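Local atomic coordinates of argininosuccinate lyase (Chelativorans sp., PDB entry 6RXA), a protein that acts as an EDDS lyase, a C-N lyase of the aspartase/fumarase superfamily, and probably also splits argininosuccinate into fumarate and L-arginine. Residues L60-L72 against S489-L501. The protein carries 2 engineered substitutions. Numbering follows the deposited sequence.
Sequences LTVEESATILSGL and SVQQIIQTDRKYL
Ile493 is the knob here, set into a hole formed by Val62, Ser65, Ala66 and Leu69 on helix 62-79. Its CB faces the CD1 methyl of Leu69. With CG1 turned anti to the carbonyl carbon (chi1 -71°), the CG2 branch is the one that plunges deepest: it lies 3.5 Å from Ser65 OG, close to the backbone N and CB of Ala66, with Val62 CG1 a little farther off. The other branch runs through CG1 to CD1, and that last methyl touches both Ser65 OG and Leu69 CD1. The Ser65 hydroxyl offers these methyls only van der Waals contact; it is hydrogen-bonded with Thr55 OG1 of helix 35-56.

One turn after Ile493, Asp497 brings its CB to 3.3 Å from Ala66 CB, a tight fit; the small alanine suits the close approach, and the axes of 62-72 and 489-500 come within 8.3 Å and cross at -116°. Leu69 then leans on Val490 and on the CD1 end of Ile494, whose CG2 meets Ser70 OG at 3.5 Å; that hydroxyl makes a weak bond back to Ala66 O. At the opposite end, Leu501 drops CD1 onto Val62 CG1, 3.6 Å away and at about a right angle, and also touches the Glu63 carboxylate carbon.

Asp497 puts OD1 against the CG methylene of Glu63, while Glu63 OE1 and Asp497 OD1 stay 5.3 Å apart. This packing joins the C-terminal tip of the long helix 451-500 to helix 62-79 at one extremity of the elongated subunit, away from the known ligand-binding residues. No hydrogen bond or salt bridge spans it, and the two acids would if anything repel mildly, so the attachment probably rests mainly on apolar van der Waals packing.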
loop_
_atom_site.group_PDB
_atom_site.type_symbol
_atom_site.label_atom_id
_atom_site.label_comp_id
_atom_site.label_asym_id
_atom_site.label_seq_id
_atom_site.Cartn_x
_atom_site.Cartn_y
_atom_site.Cartn_z
ATOM N N LEU A 60 15.207 -36.534 27.532
ATOM C CA LEU A 60 14.876 -37.800 26.902
ATOM C C LEU A 60 16.049 -38.747 27.076
ATOM O O LEU A 60 17.210 -38.325 27.026
ATOM C CB LEU A 60 14.642 -37.642 25.398
ATOM C CG LEU A 60 13.513 -36.718 24.958
ATOM C CD1 LEU A 60 13.521 -36.610 23.431
ATOM C CD2 LEU A 60 12.161 -37.204 25.444
ATOM N N THR A 61 15.751 -40.029 27.262
ATOM C CA THR A 61 16.786 -41.039 27.193
ATOM C C THR A 61 17.193 -41.269 25.738
ATOM O O THR A 61 16.468 -40.930 24.800
ATOM C CB THR A 61 16.276 -42.358 27.773
ATOM O OG1 THR A 61 15.226 -42.871 26.944
ATOM C CG2 THR A 61 15.738 -42.153 29.178
ATOM N N VAL A 62 18.373 -41.863 25.551
ATOM C CA VAL A 62 18.796 -42.224 24.199
ATOM C C VAL A 62 17.782 -43.168 23.565
ATOM O O VAL A 62 17.517 -43.100 22.359
ATOM C CB VAL A 62 20.218 -42.813 24.213
ATOM C CG1 VAL A 62 20.593 -43.329 22.834
ATOM C CG2 VAL A 62 21.214 -41.765 24.665
ATOM N N GLU A 63 17.199 -44.065 24.363
ATOM C CA GLU A 63 16.215 -45.001 23.830
ATOM C C GLU A 63 14.953 -44.285 23.359
ATOM O O GLU A 63 14.433 -44.583 22.278
ATOM C CB GLU A 63 15.883 -46.064 24.880
ATOM C CG GLU A 63 17.056 -46.981 25.226
ATOM C CD GLU A 63 17.823 -46.562 26.480
ATOM O OE1 GLU A 63 18.267 -47.467 27.223
ATOM O OE2 GLU A 63 17.996 -45.341 26.725
ATOM N N GLU A 64 14.437 -43.347 24.161
ATOM C CA GLU A 64 13.276 -42.566 23.746
ATOM C C GLU A 64 13.606 -41.740 22.514
ATOM O O GLU A 64 12.816 -41.672 21.561
ATOM C CB GLU A 64 12.846 -41.631 24.877
ATOM C CG GLU A 64 12.219 -42.345 26.068
ATOM C CD GLU A 64 11.974 -41.419 27.245
ATOM O OE1 GLU A 64 12.802 -40.512 27.482
ATOM O OE2 GLU A 64 10.957 -41.610 27.943
ATOM N N SER A 65 14.781 -41.116 22.517
ATOM C CA SER A 65 15.210 -40.291 21.397
ATOM C C SER A 65 15.283 -41.108 20.118
ATOM O O SER A 65 14.752 -40.698 19.080
ATOM C CB SER A 65 16.567 -39.676 21.746
ATOM O OG SER A 65 17.047 -38.842 20.716
ATOM N N ALA A 66 15.897 -42.291 20.181
ATOM C CA ALA A 66 16.009 -43.120 18.990
ATOM C C ALA A 66 14.639 -43.506 18.456
ATOM O O ALA A 66 14.419 -43.510 17.240
ATOM C CB ALA A 66 16.817 -44.381 19.302
ATOM N N THR A 67 13.714 -43.867 19.351
ATOM C CA THR A 67 12.372 -44.242 18.921
ATOM C C THR A 67 11.691 -43.086 18.201
ATOM O O THR A 67 11.112 -43.263 17.121
ATOM C CB THR A 67 11.547 -44.686 20.126
ATOM O OG1 THR A 67 12.195 -45.791 20.771
ATOM C CG2 THR A 67 10.162 -45.092 19.667
ATOM N N ILE A 68 11.770 -41.885 18.782
ATOM C CA ILE A 68 11.189 -40.698 18.168
ATOM C C ILE A 68 11.842 -40.411 16.818
ATOM O O ILE A 68 11.156 -40.220 15.809
ATOM C CB ILE A 68 11.313 -39.497 19.124
ATOM C CG1 ILE A 68 10.433 -39.713 20.360
ATOM C CG2 ILE A 68 10.915 -38.209 18.413
ATOM C CD1 ILE A 68 10.718 -38.763 21.509
ATOM N N LEU A 69 13.180 -40.372 16.782
ATOM C CA LEU A 69 13.879 -39.974 15.564
ATOM C C LEU A 69 13.604 -40.937 14.414
ATOM O O LEU A 69 13.422 -40.505 13.269
ATOM C CB LEU A 69 15.381 -39.833 15.822
ATOM C CG LEU A 69 15.791 -38.721 16.785
ATOM C CD1 LEU A 69 17.232 -38.871 17.223
ATOM C CD2 LEU A 69 15.592 -37.358 16.121
ATOM N N SER A 70 13.576 -42.247 14.687
ATOM C CA SER A 70 13.212 -43.190 13.633
ATOM C C SER A 70 11.772 -42.969 13.177
ATOM O O SER A 70 11.468 -43.072 11.984
ATOM C CB SER A 70 13.411 -44.626 14.115
ATOM O OG SER A 70 14.786 -44.937 14.197
ATOM N N GLY A 71 10.873 -42.652 14.112
ATOM C CA GLY A 71 9.500 -42.359 13.731
ATOM C C GLY A 71 9.370 -41.123 12.865
ATOM O O GLY A 71 8.537 -41.076 11.953
ATOM N N LEU A 72 10.173 -40.086 13.143
ATOM C CA LEU A 72 10.130 -38.882 12.318
ATOM C C LEU A 72 10.413 -39.213 10.856
ATOM O O LEU A 72 9.753 -38.686 9.952
ATOM C CB LEU A 72 11.127 -37.835 12.817
ATOM C CG LEU A 72 10.908 -37.271 14.214
ATOM C CD1 LEU A 72 12.086 -36.352 14.555
ATOM C CD2 LEU A 72 9.600 -36.529 14.318
ATOM N N SER A 489 24.309 -36.736 14.140
ATOM C CA SER A 489 23.856 -36.923 15.511
ATOM C C SER A 489 22.643 -37.839 15.556
ATOM O O SER A 489 22.542 -38.715 16.426
ATOM C CB SER A 489 23.504 -35.570 16.135
ATOM O OG SER A 489 24.656 -34.764 16.320
ATOM N N VAL A 490 21.704 -37.643 14.629
ATOM C CA VAL A 490 20.513 -38.482 14.576
ATOM C C VAL A 490 20.896 -39.931 14.328
ATOM O O VAL A 490 20.385 -40.846 14.986
ATOM C CB VAL A 490 19.552 -37.939 13.501
ATOM C CG1 VAL A 490 18.423 -38.907 13.242
ATOM C CG2 VAL A 490 19.002 -36.601 13.923
ATOM N N GLN A 491 21.813 -40.175 13.391
ATOM C CA GLN A 491 22.188 -41.555 13.107
ATOM C C GLN A 491 22.933 -42.174 14.285
ATOM O O GLN A 491 22.718 -43.349 14.610
ATOM C CB GLN A 491 22.975 -41.645 11.804
ATOM C CG GLN A 491 22.108 -41.494 10.551
ATOM C CD GLN A 491 20.783 -42.256 10.625
ATOM O OE1 GLN A 491 19.699 -41.663 10.486
ATOM N NE2 GLN A 491 20.862 -43.570 10.855
ATOM N N GLN A 492 23.796 -41.399 14.957
ATOM C CA GLN A 492 24.480 -41.896 16.151
ATOM C C GLN A 492 23.479 -42.423 17.173
ATOM O O GLN A 492 23.638 -43.528 17.708
ATOM C CB GLN A 492 25.326 -40.778 16.774
ATOM C CG GLN A 492 26.628 -40.523 16.055
ATOM C CD GLN A 492 27.243 -39.169 16.366
ATOM O OE1 GLN A 492 26.736 -38.387 17.191
ATOM N NE2 GLN A 492 28.337 -38.869 15.679
ATOM N N ILE A 493 22.436 -41.643 17.452
ATOM C CA ILE A 493 21.449 -42.029 18.450
ATOM C C ILE A 493 20.690 -43.271 18.004
ATOM O O ILE A 493 20.530 -44.228 18.771
ATOM C CB ILE A 493 20.502 -40.851 18.729
ATOM C CG1 ILE A 493 21.237 -39.758 19.509
ATOM C CG2 ILE A 493 19.284 -41.316 19.504
ATOM C CD1 ILE A 493 20.582 -38.378 19.447
ATOM N N ILE A 494 20.211 -43.278 16.759
ATOM C CA ILE A 494 19.412 -44.409 16.284
ATOM C C ILE A 494 20.241 -45.687 16.295
ATOM O O ILE A 494 19.782 -46.753 16.728
ATOM C CB ILE A 494 18.820 -44.119 14.894
ATOM C CG1 ILE A 494 17.759 -43.023 14.983
ATOM C CG2 ILE A 494 18.225 -45.400 14.300
ATOM C CD1 ILE A 494 17.274 -42.515 13.624
ATOM N N GLN A 495 21.474 -45.613 15.789
ATOM C CA GLN A 495 22.270 -46.824 15.654
ATOM C C GLN A 495 22.773 -47.322 17.003
ATOM O O GLN A 495 22.865 -48.538 17.227
ATOM C CB GLN A 495 23.446 -46.587 14.711
ATOM C CG GLN A 495 23.024 -46.406 13.274
ATOM C CD GLN A 495 22.267 -47.609 12.751
ATOM O OE1 GLN A 495 22.723 -48.744 12.872
ATOM N NE2 GLN A 495 21.091 -47.368 12.193
ATOM N N THR A 496 23.147 -46.403 17.898
ATOM C CA THR A 496 23.585 -46.816 19.225
ATOM C C THR A 496 22.457 -47.519 19.970
ATOM O O THR A 496 22.672 -48.558 20.605
ATOM C CB THR A 496 24.098 -45.613 20.016
ATOM O OG1 THR A 496 25.277 -45.100 19.386
ATOM C CG2 THR A 496 24.423 -46.020 21.447
ATOM N N ASP A 497 21.240 -46.983 19.880
ATOM C CA ASP A 497 20.101 -47.658 20.487
ATOM C C ASP A 497 19.875 -49.025 19.855
ATOM O O ASP A 497 19.640 -50.010 20.561
ATOM C CB ASP A 497 18.856 -46.785 20.350
ATOM C CG ASP A 497 17.599 -47.519 20.742
ATOM O OD1 ASP A 497 17.358 -47.678 21.959
ATOM O OD2 ASP A 497 16.872 -47.965 19.831
ATOM N N ARG A 498 19.974 -49.116 18.525
ATOM C CA ARG A 498 19.659 -50.372 17.849
ATOM C C ARG A 498 20.630 -51.480 18.237
ATOM O O ARG A 498 20.225 -52.639 18.408
ATOM C CB ARG A 498 19.653 -50.172 16.331
ATOM C CG ARG A 498 19.434 -51.472 15.557
ATOM C CD ARG A 498 19.377 -51.267 14.053
ATOM N NE ARG A 498 20.688 -50.999 13.468
ATOM C CZ ARG A 498 21.576 -51.936 13.144
ATOM N NH1 ARG A 498 21.313 -53.222 13.358
ATOM N NH2 ARG A 498 22.736 -51.581 12.611
ATOM N N LYS A 499 21.917 -51.160 18.375
ATOM C CA LYS A 499 22.929 -52.191 18.533
ATOM C C LYS A 499 23.402 -52.394 19.960
ATOM O O LYS A 499 23.819 -53.502 20.304
ATOM C CB LYS A 499 24.156 -51.851 17.678
ATOM C CG LYS A 499 23.858 -51.761 16.188
ATOM C CD LYS A 499 24.607 -50.610 15.528
ATOM C CE LYS A 499 25.922 -51.069 14.954
ATOM N NZ LYS A 499 26.742 -49.928 14.495
ATOM N N TYR A 500 23.374 -51.355 20.787
ATOM C CA TYR A 500 24.073 -51.394 22.059
ATOM C C TYR A 500 23.182 -51.208 23.276
ATOM O O TYR A 500 23.671 -51.404 24.394
ATOM C CB TYR A 500 25.233 -50.370 22.065
ATOM C CG TYR A 500 26.086 -50.505 20.827
ATOM C CD1 TYR A 500 26.690 -51.717 20.520
ATOM C CD2 TYR A 500 26.263 -49.445 19.953
ATOM C CE1 TYR A 500 27.441 -51.868 19.380
ATOM C CE2 TYR A 500 27.016 -49.585 18.808
ATOM C CZ TYR A 500 27.607 -50.791 18.526
ATOM O OH TYR A 500 28.355 -50.941 17.381
ATOM N N LEU A 501 21.894 -50.879 23.101
ATOM C CA LEU A 501 21.008 -50.625 24.241
ATOM C C LEU A 501 19.864 -51.635 24.358
ATOM O O LEU A 501 19.085 -51.825 23.424
ATOM C CB LEU A 501 20.425 -49.200 24.175
ATOM C CG LEU A 501 21.453 -48.075 24.159
ATOM C CD1 LEU A 501 20.769 -46.716 24.107
ATOM C CD2 LEU A 501 22.367 -48.151 25.368
#